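Long-range contacts in phosphatidylglycerophosphatase B (Bacillus subtilis, PDB 6FMX), which removes the terminal phosphate of phosphatidylglycerophosphate to give phosphatidylglycerol, and also dephosphorylates undecaprenyl pyrophosphate in the membrane: residues L26-F30 with S200-L204; Y91-D96 with F154-P160; S135-S141 with V189-V195. All coordinates share one frame; numbering follows the deposited sequence.

Contact 1 (L26-F30 with S200-L204). With OLC ((2R)-2,3-dihydroxypropyl (9Z)-octadec-9-enoate), chain C.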
loop_
_atom_site.group_PDB
_atom_site.type_symbol
_atom_site.label_atom_id
_atom_site.label_comp_id
_atom_site.label_asym_id
_atom_site.label_seq_id
_atom_site.Cartn_x
_atom_site.Cartn_y
_atom_site.Cartn_z
ATOM N N LEU A 26 -10.764 3.416 9.005
ATOM C CA LEU A 26 -10.164 3.405 7.674
ATOM C C LEU A 26 -11.206 3.138 6.598
ATOM O O LEU A 26 -11.151 3.722 5.508
ATOM C CB LEU A 26 -9.060 2.355 7.611
ATOM C CG LEU A 26 -7.852 2.624 8.501
ATOM C CD1 LEU A 26 -7.054 1.352 8.731
ATOM C CD2 LEU A 26 -6.984 3.691 7.863
ATOM N N PHE A 27 -12.157 2.243 6.879
ATOM C CA PHE A 27 -13.217 1.961 5.917
ATOM C C PHE A 27 -14.107 3.175 5.713
ATOM O O PHE A 27 -14.482 3.499 4.577
ATOM C CB PHE A 27 -14.045 0.768 6.391
ATOM C CG PHE A 27 -15.186 0.422 5.485
ATOM C CD1 PHE A 27 -14.954 -0.103 4.224
ATOM C CD2 PHE A 27 -16.494 0.602 5.903
ATOM C CE1 PHE A 27 -16.007 -0.429 3.391
ATOM C CE2 PHE A 27 -17.550 0.273 5.077
ATOM C CZ PHE A 27 -17.305 -0.243 3.819
ATOM N N LEU A 28 -14.463 3.856 6.805
ATOM C CA LEU A 28 -15.266 5.068 6.692
ATOM C C LEU A 28 -14.486 6.176 5.991
ATOM O O LEU A 28 -15.057 6.949 5.215
ATOM C CB LEU A 28 -15.719 5.522 8.078
ATOM C CG LEU A 28 -16.758 4.593 8.716
ATOM C CD1 LEU A 28 -17.121 5.045 10.122
ATOM C CD2 LEU A 28 -17.994 4.509 7.844
ATOM N N PHE A 29 -13.180 6.265 6.253
ATOM C CA PHE A 29 -12.362 7.256 5.565
ATOM C C PHE A 29 -12.351 7.007 4.064
ATOM O O PHE A 29 -12.383 7.954 3.272
ATOM C CB PHE A 29 -10.935 7.245 6.111
ATOM C CG PHE A 29 -9.995 8.147 5.359
ATOM C CD1 PHE A 29 -10.033 9.520 5.542
ATOM C CD2 PHE A 29 -9.087 7.624 4.456
ATOM C CE1 PHE A 29 -9.169 10.352 4.848
ATOM C CE2 PHE A 29 -8.221 8.453 3.763
ATOM C CZ PHE A 29 -8.266 9.821 3.958
ATOM N N PHE A 30 -12.299 5.741 3.648
ATOM C CA PHE A 30 -12.290 5.452 2.219
ATOM C C PHE A 30 -13.602 5.863 1.562
ATOM O O PHE A 30 -13.600 6.424 0.460
ATOM C CB PHE A 30 -12.013 3.973 1.958
ATOM C CG PHE A 30 -12.164 3.589 0.519
ATOM C CD1 PHE A 30 -11.135 3.812 -0.381
ATOM C CD2 PHE A 30 -13.330 3.004 0.059
ATOM C CE1 PHE A 30 -11.274 3.470 -1.711
ATOM C CE2 PHE A 30 -13.468 2.655 -1.274
ATOM C CZ PHE A 30 -12.440 2.890 -2.158
ATOM N N SER A 200 -5.620 3.682 2.920
ATOM C CA SER A 200 -6.607 3.337 3.938
ATOM C C SER A 200 -7.095 1.903 3.797
ATOM O O SER A 200 -7.298 1.225 4.813
ATOM C CB SER A 200 -7.775 4.325 3.905
ATOM O OG SER A 200 -8.558 4.190 2.744
ATOM N N LEU A 201 -7.267 1.409 2.572
ATOM C CA LEU A 201 -7.757 0.044 2.405
ATOM C C LEU A 201 -6.666 -1.018 2.537
ATOM O O LEU A 201 -6.952 -2.121 3.017
ATOM C CB LEU A 201 -8.467 -0.107 1.060
ATOM C CG LEU A 201 -9.773 0.671 0.886
ATOM C CD1 LEU A 201 -10.368 0.362 -0.458
ATOM C CD2 LEU A 201 -10.768 0.317 1.973
ATOM N N GLY A 202 -5.432 -0.729 2.124
ATOM C CA GLY A 202 -4.346 -1.652 2.405
ATOM C C GLY A 202 -4.099 -1.795 3.892
ATOM O O GLY A 202 -3.895 -2.904 4.398
ATOM N N LEU A 203 -4.120 -0.675 4.620
ATOM C CA LEU A 203 -3.974 -0.711 6.071
ATOM C C LEU A 203 -5.136 -1.452 6.722
ATOM O O LEU A 203 -4.948 -2.190 7.698
ATOM C CB LEU A 203 -3.879 0.717 6.604
ATOM C CG LEU A 203 -2.984 1.113 7.781
ATOM C CD1 LEU A 203 -1.651 0.371 7.769
ATOM C CD2 LEU A 203 -2.766 2.621 7.736
ATOM N N LEU A 204 -6.346 -1.264 6.192
ATOM C CA LEU A 204 -7.501 -2.007 6.684
ATOM C C LEU A 204 -7.276 -3.512 6.568
ATOM O O LEU A 204 -7.522 -4.264 7.518
ATOM C CB LEU A 204 -8.751 -1.575 5.910
ATOM C CG LEU A 204 -10.128 -2.058 6.373
ATOM C CD1 LEU A 204 -11.156 -1.055 5.897
ATOM C CD2 LEU A 204 -10.444 -3.410 5.788
HETATM C C18 OLC C . -10.509 8.211 11.055
HETATM C C10 OLC C . -11.797 12.228 8.320
HETATM C C9 OLC C . -11.626 13.099 7.347
HETATM C C17 OLC C . -11.647 9.214 11.254
HETATM C C11 OLC C . -12.468 10.874 8.082
HETATM C C8 OLC C . -12.086 12.772 5.927
HETATM C C24 OLC C . -16.158 20.885 -0.106
HETATM C C16 OLC C . -12.970 8.534 11.621
HETATM C C12 OLC C . -13.731 10.814 8.944
HETATM C C7 OLC C . -11.485 13.776 4.941
HETATM C C15 OLC C . -13.511 7.669 10.481
HETATM C C13 OLC C . -14.404 9.445 8.950
HETATM C C6 OLC C . -11.514 13.195 3.526
HETATM C C14 OLC C . -13.364 8.351 9.121
HETATM C C5 OLC C . -10.401 13.825 2.693
HETATM C C4 OLC C . -11.007 14.500 1.468
HETATM C C3 OLC C . -11.532 15.878 1.861
HETATM C C2 OLC C . -13.049 15.877 1.718
HETATM C C21 OLC C . -14.783 19.109 0.941
HETATM C C1 OLC C . -13.542 17.316 1.773
HETATM C C22 OLC C . -15.974 19.382 0.054
HETATM O O19 OLC C . -13.059 18.079 2.542
HETATM O O25 OLC C . -16.997 21.101 -1.209
HETATM O O23 OLC C . -15.688 18.808 -1.183
HETATM O O20 OLC C . -14.558 17.731 0.909
#
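Leu26 and Phe30 of transmembrane helix 21-36 pack on Ser200, Leu201 and Leu204 of transmembrane helix 192-215. It is an antiparallel helix pair within the membrane bundle, the axes of the short segments 8.9 Å apart and crossing at -158°. The tight part lies round Ser200 and Leu201. At the small Ser200 the backbones come close, Leu26 CA and Ser200 CA being 5.2 Å apart, with Leu26 CB against Ser200 O. Beyond CG the leucine's branches part: Leu26 CD1 lies 3.9 Å from Leu203 CB, while CD2 turns back over Ser200. Ser200 OG sits 3.5 Å from Phe30 CB but spends its polar bond on its own helix, at Gly197 O. Beside it the Phe29 ring presents an edge, its CD2 3.6 Å from Ser200 CB.

The membrane side is looser. Leu204 CD1 reaches Phe27 CB at 3.5 Å, but the Phe27 ring itself lies on the surface. Leu28 turns from the partner helix to the chain of a bound monoolein, whose C14 approaches Phe29 N to 3.6 Å and whose C11 lies at the edge of the Phe29 ring. Inward, Phe30 has its ring anti to the backbone N (chi1 173°), which carries it under Leu201 and near Leu114 of helix 96-118. There Leu201 CD1 stands over the middle of the Phe30 ring in a CH-pi contact, 3.5 Å from its centroid and 13° off the ring normal.

Contact 2 (Y91-D96 with F154-P160)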
loop_
_atom_site.group_PDB
_atom_site.type_symbol
_atom_site.label_atom_id
_atom_site.label_comp_id
_atom_site.label_asym_id
_atom_site.label_seq_id
_atom_site.Cartn_x
_atom_site.Cartn_y
_atom_site.Cartn_z
ATOM N N TYR A 91 12.664 -21.570 8.623
ATOM C CA TYR A 91 13.197 -21.135 9.907
ATOM C C TYR A 91 12.342 -21.629 11.069
ATOM O O TYR A 91 12.872 -22.111 12.079
ATOM C CB TYR A 91 13.319 -19.609 9.924
ATOM C CG TYR A 91 14.039 -19.065 11.133
ATOM C CD1 TYR A 91 15.396 -19.301 11.324
ATOM C CD2 TYR A 91 13.370 -18.299 12.074
ATOM C CE1 TYR A 91 16.061 -18.797 12.433
ATOM C CE2 TYR A 91 14.021 -17.792 13.182
ATOM C CZ TYR A 91 15.365 -18.042 13.357
ATOM O OH TYR A 91 16.013 -17.532 14.458
ATOM N N ARG A 92 11.013 -21.516 10.953
ATOM C CA ARG A 92 10.127 -21.805 12.073
ATOM C C ARG A 92 9.032 -22.815 11.768
ATOM O O ARG A 92 8.202 -23.073 12.645
ATOM C CB ARG A 92 9.474 -20.514 12.585
ATOM C CG ARG A 92 10.435 -19.556 13.268
ATOM C CD ARG A 92 10.567 -19.839 14.767
ATOM N NE ARG A 92 10.094 -18.708 15.563
ATOM C CZ ARG A 92 9.952 -18.720 16.885
ATOM N NH1 ARG A 92 10.252 -19.808 17.582
ATOM N NH2 ARG A 92 9.508 -17.635 17.509
ATOM N N LYS A 93 9.002 -23.392 10.567
ATOM C CA LYS A 93 7.984 -24.363 10.171
ATOM C C LYS A 93 6.580 -23.764 10.166
ATOM O O LYS A 93 5.591 -24.490 10.312
ATOM C CB LYS A 93 8.022 -25.613 11.063
ATOM N N THR A 94 6.467 -22.448 9.995
ATOM C CA THR A 94 5.164 -21.804 9.944
ATOM C C THR A 94 4.641 -21.752 8.515
ATOM O O THR A 94 5.404 -21.679 7.548
ATOM C CB THR A 94 5.221 -20.388 10.511
ATOM O OG1 THR A 94 3.921 -19.786 10.417
ATOM C CG2 THR A 94 6.219 -19.543 9.730
ATOM N N TRP A 95 3.318 -21.789 8.391
ATOM C CA TRP A 95 2.662 -21.631 7.101
ATOM C C TRP A 95 2.090 -20.230 6.925
ATOM O O TRP A 95 1.294 -20.003 6.010
ATOM C CB TRP A 95 1.565 -22.688 6.937
ATOM C CG TRP A 95 2.116 -24.071 6.752
ATOM C CD1 TRP A 95 2.884 -24.776 7.638
ATOM C CD2 TRP A 95 1.958 -24.912 5.602
ATOM N NE1 TRP A 95 3.201 -26.007 7.111
ATOM C CE2 TRP A 95 2.646 -26.112 5.863
ATOM C CE3 TRP A 95 1.290 -24.768 4.382
ATOM C CZ2 TRP A 95 2.695 -27.160 4.947
ATOM C CZ3 TRP A 95 1.338 -25.810 3.472
ATOM C CH2 TRP A 95 2.036 -26.991 3.761
ATOM N N ASP A 96 2.489 -19.288 7.781
ATOM C CA ASP A 96 1.923 -17.947 7.751
ATOM C C ASP A 96 2.165 -17.246 6.422
ATOM O O ASP A 96 1.451 -16.290 6.103
ATOM C CB ASP A 96 2.491 -17.129 8.911
ATOM C CG ASP A 96 1.837 -17.472 10.232
ATOM O OD1 ASP A 96 0.869 -18.263 10.217
ATOM O OD2 ASP A 96 2.295 -16.968 11.279
ATOM N N PHE A 154 4.533 -10.371 10.691
ATOM C CA PHE A 154 4.961 -11.762 10.716
ATOM C C PHE A 154 6.452 -11.912 10.995
ATOM O O PHE A 154 6.860 -12.899 11.617
ATOM C CB PHE A 154 4.577 -12.443 9.406
ATOM C CG PHE A 154 3.118 -12.808 9.331
ATOM C CD1 PHE A 154 2.597 -13.780 10.165
ATOM C CD2 PHE A 154 2.268 -12.167 8.436
ATOM C CE1 PHE A 154 1.253 -14.116 10.112
ATOM C CE2 PHE A 154 0.913 -12.497 8.371
ATOM C CZ PHE A 154 0.403 -13.474 9.206
ATOM N N LEU A 155 7.279 -10.950 10.578
ATOM C CA LEU A 155 8.691 -11.002 10.953
ATOM C C LEU A 155 8.863 -10.873 12.461
ATOM O O LEU A 155 9.607 -11.645 13.075
ATOM C CB LEU A 155 9.486 -9.913 10.234
ATOM C CG LEU A 155 9.694 -10.072 8.721
ATOM C CD1 LEU A 155 10.561 -8.931 8.197
ATOM C CD2 LEU A 155 10.276 -11.445 8.354
ATOM N N VAL A 156 8.189 -9.896 13.073
ATOM C CA VAL A 156 8.258 -9.737 14.522
ATOM C C VAL A 156 7.652 -10.950 15.224
ATOM O O VAL A 156 8.111 -11.347 16.301
ATOM C CB VAL A 156 7.573 -8.415 14.938
ATOM C CG1 VAL A 156 7.249 -8.392 16.427
ATOM C CG2 VAL A 156 8.454 -7.220 14.573
ATOM N N LYS A 157 6.643 -11.581 14.619
ATOM C CA LYS A 157 6.035 -12.763 15.231
ATOM C C LYS A 157 7.011 -13.936 15.277
ATOM O O LYS A 157 7.065 -14.676 16.269
ATOM C CB LYS A 157 4.768 -13.165 14.470
ATOM C CG LYS A 157 4.079 -14.419 15.041
ATOM C CD LYS A 157 2.774 -14.738 14.331
ATOM C CE LYS A 157 2.252 -16.108 14.749
ATOM N NZ LYS A 157 1.178 -16.600 13.842
ATOM N N HIS A 158 7.796 -14.122 14.216
ATOM C CA HIS A 158 8.552 -15.353 14.039
ATOM C C HIS A 158 10.054 -15.201 14.230
ATOM O O HIS A 158 10.751 -16.217 14.335
ATOM C CB HIS A 158 8.290 -15.934 12.646
ATOM C CG HIS A 158 6.909 -16.485 12.472
ATOM N ND1 HIS A 158 6.383 -17.450 13.306
ATOM C CD2 HIS A 158 5.943 -16.200 11.568
ATOM C CE1 HIS A 158 5.153 -17.737 12.921
ATOM N NE2 HIS A 158 4.863 -16.994 11.866
ATOM N N LEU A 159 10.578 -13.981 14.269
ATOM C CA LEU A 159 12.021 -13.791 14.390
ATOM C C LEU A 159 12.340 -13.242 15.774
ATOM O O LEU A 159 12.236 -12.025 15.999
ATOM C CB LEU A 159 12.552 -12.857 13.302
ATOM C CG LEU A 159 12.926 -13.424 11.926
ATOM C CD1 LEU A 159 11.989 -14.519 11.442
ATOM C CD2 LEU A 159 13.007 -12.304 10.898
ATOM N N PRO A 160 12.730 -14.088 16.732
ATOM C CA PRO A 160 12.992 -13.586 18.089
ATOM C C PRO A 160 14.077 -12.529 18.155
ATOM O O PRO A 160 14.049 -11.704 19.075
ATOM C CB PRO A 160 13.385 -14.854 18.864
ATOM C CG PRO A 160 12.828 -15.991 18.045
ATOM C CD PRO A 160 12.957 -15.537 16.625
#
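Asp96 and His158 meet where helix 74-92 has ended and helix 139-158 is ending, on what is assigned as the cytoplasmic side of the membrane. The charged and polar bonds gather on one oxygen. Asp96 OD2 takes a hydrogen bond from His158 NE2 at 2.6 Å, arriving from above the carboxylate plane, and a salt bridge from Lys157 NZ at 2.8 Å on the syn side. The lysine reaches it with a chain extended to its tip (chi1 179°), and its ammonium also pairs with Asp213 of helix 192-215. A separate hydrogen bond ties the two helix ends: Arg92, its side chain bent at chi2 and chi3, turns NE to His158 O at 2.9 Å. Within 91-96, Asp96 N donates to Thr94 OG1 at 3.0 Å, an ST turn that shapes the link between helices.

Packing fills in round these bonds. Thr94 CG2 lies over one face of the imidazole, 3.7 Å from the His158 ring centroid, in a CH-pi contact. Asp96 O lies over a face of the Phe154 ring, Pro160 CG covers a face of the Arg92 guanidinium, and Tyr91 CD2 touches Leu159 CD1 at 4.1 Å.

With two donors on one oxygen, one of them a lysine, Asp96 is probably held as the carboxylate; its charge would tend to favour a protonated His158, though Lys157 and Arg92 nearby work against it.

Contact 3 (S135-S141 with V189-V195). With WO4 (tungstate(VI)ion), chain G.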
loop_
_atom_site.group_PDB
_atom_site.type_symbol
_atom_site.label_atom_id
_atom_site.label_comp_id
_atom_site.label_asym_id
_atom_site.label_seq_id
_atom_site.Cartn_x
_atom_site.Cartn_y
_atom_site.Cartn_z
ATOM N N SER A 135 -7.575 5.336 -12.041
ATOM C CA SER A 135 -6.676 6.001 -11.101
ATOM C C SER A 135 -6.970 5.684 -9.637
ATOM O O SER A 135 -6.046 5.667 -8.819
ATOM C CB SER A 135 -6.741 7.515 -11.311
ATOM O OG SER A 135 -5.555 8.132 -10.872
ATOM N N PHE A 136 -8.231 5.440 -9.272
ATOM C CA PHE A 136 -8.636 5.387 -7.866
ATOM C C PHE A 136 -9.195 4.012 -7.501
ATOM O O PHE A 136 -10.132 3.541 -8.160
ATOM C CB PHE A 136 -9.706 6.473 -7.570
ATOM C CG PHE A 136 -10.105 6.565 -6.107
ATOM C CD1 PHE A 136 -11.122 5.771 -5.602
ATOM C CD2 PHE A 136 -9.473 7.455 -5.250
ATOM C CE1 PHE A 136 -11.490 5.848 -4.260
ATOM C CE2 PHE A 136 -9.845 7.548 -3.904
ATOM C CZ PHE A 136 -10.853 6.743 -3.415
ATOM N N PRO A 137 -8.691 3.360 -6.439
ATOM C CA PRO A 137 -7.573 3.766 -5.572
ATOM C C PRO A 137 -6.225 3.317 -6.135
ATOM O O PRO A 137 -6.212 2.417 -6.976
ATOM C CB PRO A 137 -7.872 3.052 -4.248
ATOM C CG PRO A 137 -8.685 1.849 -4.638
ATOM C CD PRO A 137 -9.404 2.178 -5.923
ATOM N N SER A 138 -5.119 3.916 -5.675
ATOM C CA SER A 138 -3.801 3.580 -6.209
ATOM C C SER A 138 -3.385 2.179 -5.783
ATOM O O SER A 138 -3.335 1.874 -4.590
ATOM C CB SER A 138 -2.758 4.598 -5.741
ATOM O OG SER A 138 -1.444 4.079 -5.903
ATOM N N GLY A 139 -3.068 1.330 -6.760
ATOM C CA GLY A 139 -2.692 -0.034 -6.436
ATOM C C GLY A 139 -1.340 -0.138 -5.749
ATOM O O GLY A 139 -1.172 -0.939 -4.832
ATOM N N HIS A 140 -0.360 0.666 -6.186
ATOM C CA HIS A 140 0.946 0.633 -5.523
ATOM C C HIS A 140 0.821 1.030 -4.059
ATOM O O HIS A 140 1.449 0.421 -3.182
ATOM C CB HIS A 140 1.945 1.556 -6.233
ATOM C CG HIS A 140 2.631 0.944 -7.419
ATOM N ND1 HIS A 140 1.951 0.468 -8.522
ATOM C CD2 HIS A 140 3.948 0.790 -7.700
ATOM C CE1 HIS A 140 2.816 0.027 -9.416
ATOM N NE2 HIS A 140 4.037 0.215 -8.946
ATOM N N SER A 141 0.017 2.055 -3.772
ATOM C CA SER A 141 -0.159 2.498 -2.397
ATOM C C SER A 141 -0.929 1.474 -1.586
ATOM O O SER A 141 -0.622 1.216 -0.417
ATOM C CB SER A 141 -0.872 3.852 -2.380
ATOM O OG SER A 141 -0.265 4.742 -3.307
ATOM N N VAL A 189 1.318 9.786 -11.874
ATOM C CA VAL A 189 0.383 8.752 -12.306
ATOM C C VAL A 189 -0.754 8.527 -11.319
ATOM O O VAL A 189 -1.718 7.828 -11.658
ATOM C CB VAL A 189 1.105 7.421 -12.606
ATOM C CG1 VAL A 189 1.918 7.558 -13.885
ATOM C CG2 VAL A 189 1.996 7.021 -11.453
ATOM N N HIS A 190 -0.686 9.106 -10.128
ATOM C CA HIS A 190 -1.812 9.074 -9.218
ATOM C C HIS A 190 -1.995 10.459 -8.628
ATOM O O HIS A 190 -1.035 11.228 -8.486
ATOM C CB HIS A 190 -1.622 8.051 -8.093
ATOM C CG HIS A 190 -1.786 6.625 -8.531
ATOM N ND1 HIS A 190 -2.987 6.113 -8.968
ATOM C CD2 HIS A 190 -0.909 5.596 -8.560
ATOM C CE1 HIS A 190 -2.838 4.839 -9.280
ATOM N NE2 HIS A 190 -1.591 4.493 -9.021
ATOM N N PHE A 191 -3.240 10.760 -8.283
ATOM C CA PHE A 191 -3.540 11.893 -7.433
ATOM C C PHE A 191 -3.296 11.517 -5.977
ATOM O O PHE A 191 -3.330 10.342 -5.599
ATOM C CB PHE A 191 -4.998 12.327 -7.587
ATOM C CG PHE A 191 -5.353 12.829 -8.959
ATOM C CD1 PHE A 191 -4.914 14.069 -9.394
ATOM C CD2 PHE A 191 -6.163 12.078 -9.796
ATOM C CE1 PHE A 191 -5.266 14.544 -10.650
ATOM C CE2 PHE A 191 -6.519 12.554 -11.055
ATOM C CZ PHE A 191 -6.071 13.785 -11.474
ATOM N N VAL A 192 -3.087 12.539 -5.147
ATOM C CA VAL A 192 -2.917 12.307 -3.716
ATOM C C VAL A 192 -4.093 11.508 -3.161
ATOM O O VAL A 192 -3.910 10.578 -2.368
ATOM C CB VAL A 192 -2.735 13.648 -2.980
ATOM C CG1 VAL A 192 -3.135 13.529 -1.503
ATOM C CG2 VAL A 192 -1.302 14.104 -3.099
ATOM N N THR A 193 -5.316 11.840 -3.580
ATOM C CA THR A 193 -6.463 11.124 -3.028
ATOM C C THR A 193 -6.493 9.665 -3.465
ATOM O O THR A 193 -6.986 8.813 -2.711
ATOM C CB THR A 193 -7.770 11.819 -3.412
ATOM O OG1 THR A 193 -7.784 12.066 -4.823
ATOM C CG2 THR A 193 -7.910 13.129 -2.652
ATOM N N ASP A 194 -6.006 9.350 -4.674
ATOM C CA ASP A 194 -5.834 7.946 -5.041
ATOM C C ASP A 194 -4.917 7.241 -4.054
ATOM O O ASP A 194 -5.145 6.078 -3.697
ATOM C CB ASP A 194 -5.240 7.789 -6.445
ATOM C CG ASP A 194 -6.031 8.487 -7.517
ATOM O OD1 ASP A 194 -7.272 8.589 -7.395
ATOM O OD2 ASP A 194 -5.387 8.893 -8.512
ATOM N N VAL A 195 -3.849 7.926 -3.640
ATOM C CA VAL A 195 -2.870 7.336 -2.733
ATOM C C VAL A 195 -3.478 7.133 -1.351
ATOM O O VAL A 195 -3.347 6.061 -0.746
ATOM C CB VAL A 195 -1.610 8.216 -2.676
ATOM C CG1 VAL A 195 -0.709 7.792 -1.518
ATOM C CG2 VAL A 195 -0.861 8.137 -4.012
HETATM W W WO4 G . -1.291 2.055 -9.807
HETATM O O1 WO4 G . -0.732 3.247 -11.363
HETATM O O2 WO4 G . -3.307 2.059 -9.568
HETATM O O3 WO4 G . -0.803 0.128 -10.249
HETATM O O4 WO4 G . -0.441 2.788 -8.144
#
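Ser138 and His190 are brought together by their first torsions: the His190 imidazole stands beside its backbone N (chi1 -74°) and lies under Ser138 CB, while the serine hydroxyl, pointing away from the backbone N (chi1 162°), swings in to the bound tungstate. This is the catalytic centre of the PAP2 phosphatase fold, where motif II meets motif III. His190 is assigned as the nucleophile, His140 as a proton donor and Asp194 as the residue that readies the nucleophile.

The His190 ring is held from several sides. Ser138 CB lies over its centre in a CH-pi contact, 3.4 Å from the centroid, and NE2 stands 2.6 Å from the tungsten. His190 ND1 gives a weak bond to Ser135 O; Asp194 OD2 lies at the same ring edge, in its plane, but 3.7 Å from ND1. Ser135 links the two, for its OG meets Asp194 OD2 at 2.5 Å, short for a hydrogen bond. Phe191 N also donates to OD2, while OD1 lies at the edge of the Phe136 ring and forms a salt bridge with Arg120. The backbone joins too: Ser138 N donates to Asp194 O at 2.9 Å. An alanine in place of Asp194 would probably leave Ser135 OG and Phe191 N without their shared acceptor and Arg120 without this carboxylate, freeing the turn that leads out of His190.

The N-terminal turn of helix 139-158 grips the anion. Ser138 is its N-cap, OG accepting from Ser141 N and from Ser141 OG, while Lys115, Arg122 and Arg184 complete the oxyanion pocket. Gly139 N meets tungstate O2 at 2.9 Å in a nearly straight bond (173°), and O4 is shared by Ser138 OG at 2.8 Å and His140 N at 2.9 Å.

Contacts 1 and 3 share helix 192-215 and touch directly: Phe30 CE1 of contact 1 lies 3.5 Å from Phe136 CE1 of contact 3, the two rings meeting at about 20°, so helix 21-36 packs directly on the loop that leads into motif II. Their centres are about 13 Å apart, and the Phe30 side chain is about 11 Å from the tungstate. Contact 2 is remote, its centre about 32 Å from that of contact 3, on the opposite side of the chain's centre. Helix 139-158 joins the two, beginning at the tungstate and ending at His158 on the presumed cytoplasmic side. Along the chain, contacts 2 and 3 interleave, and both are nested inside the loop closed by contact 1.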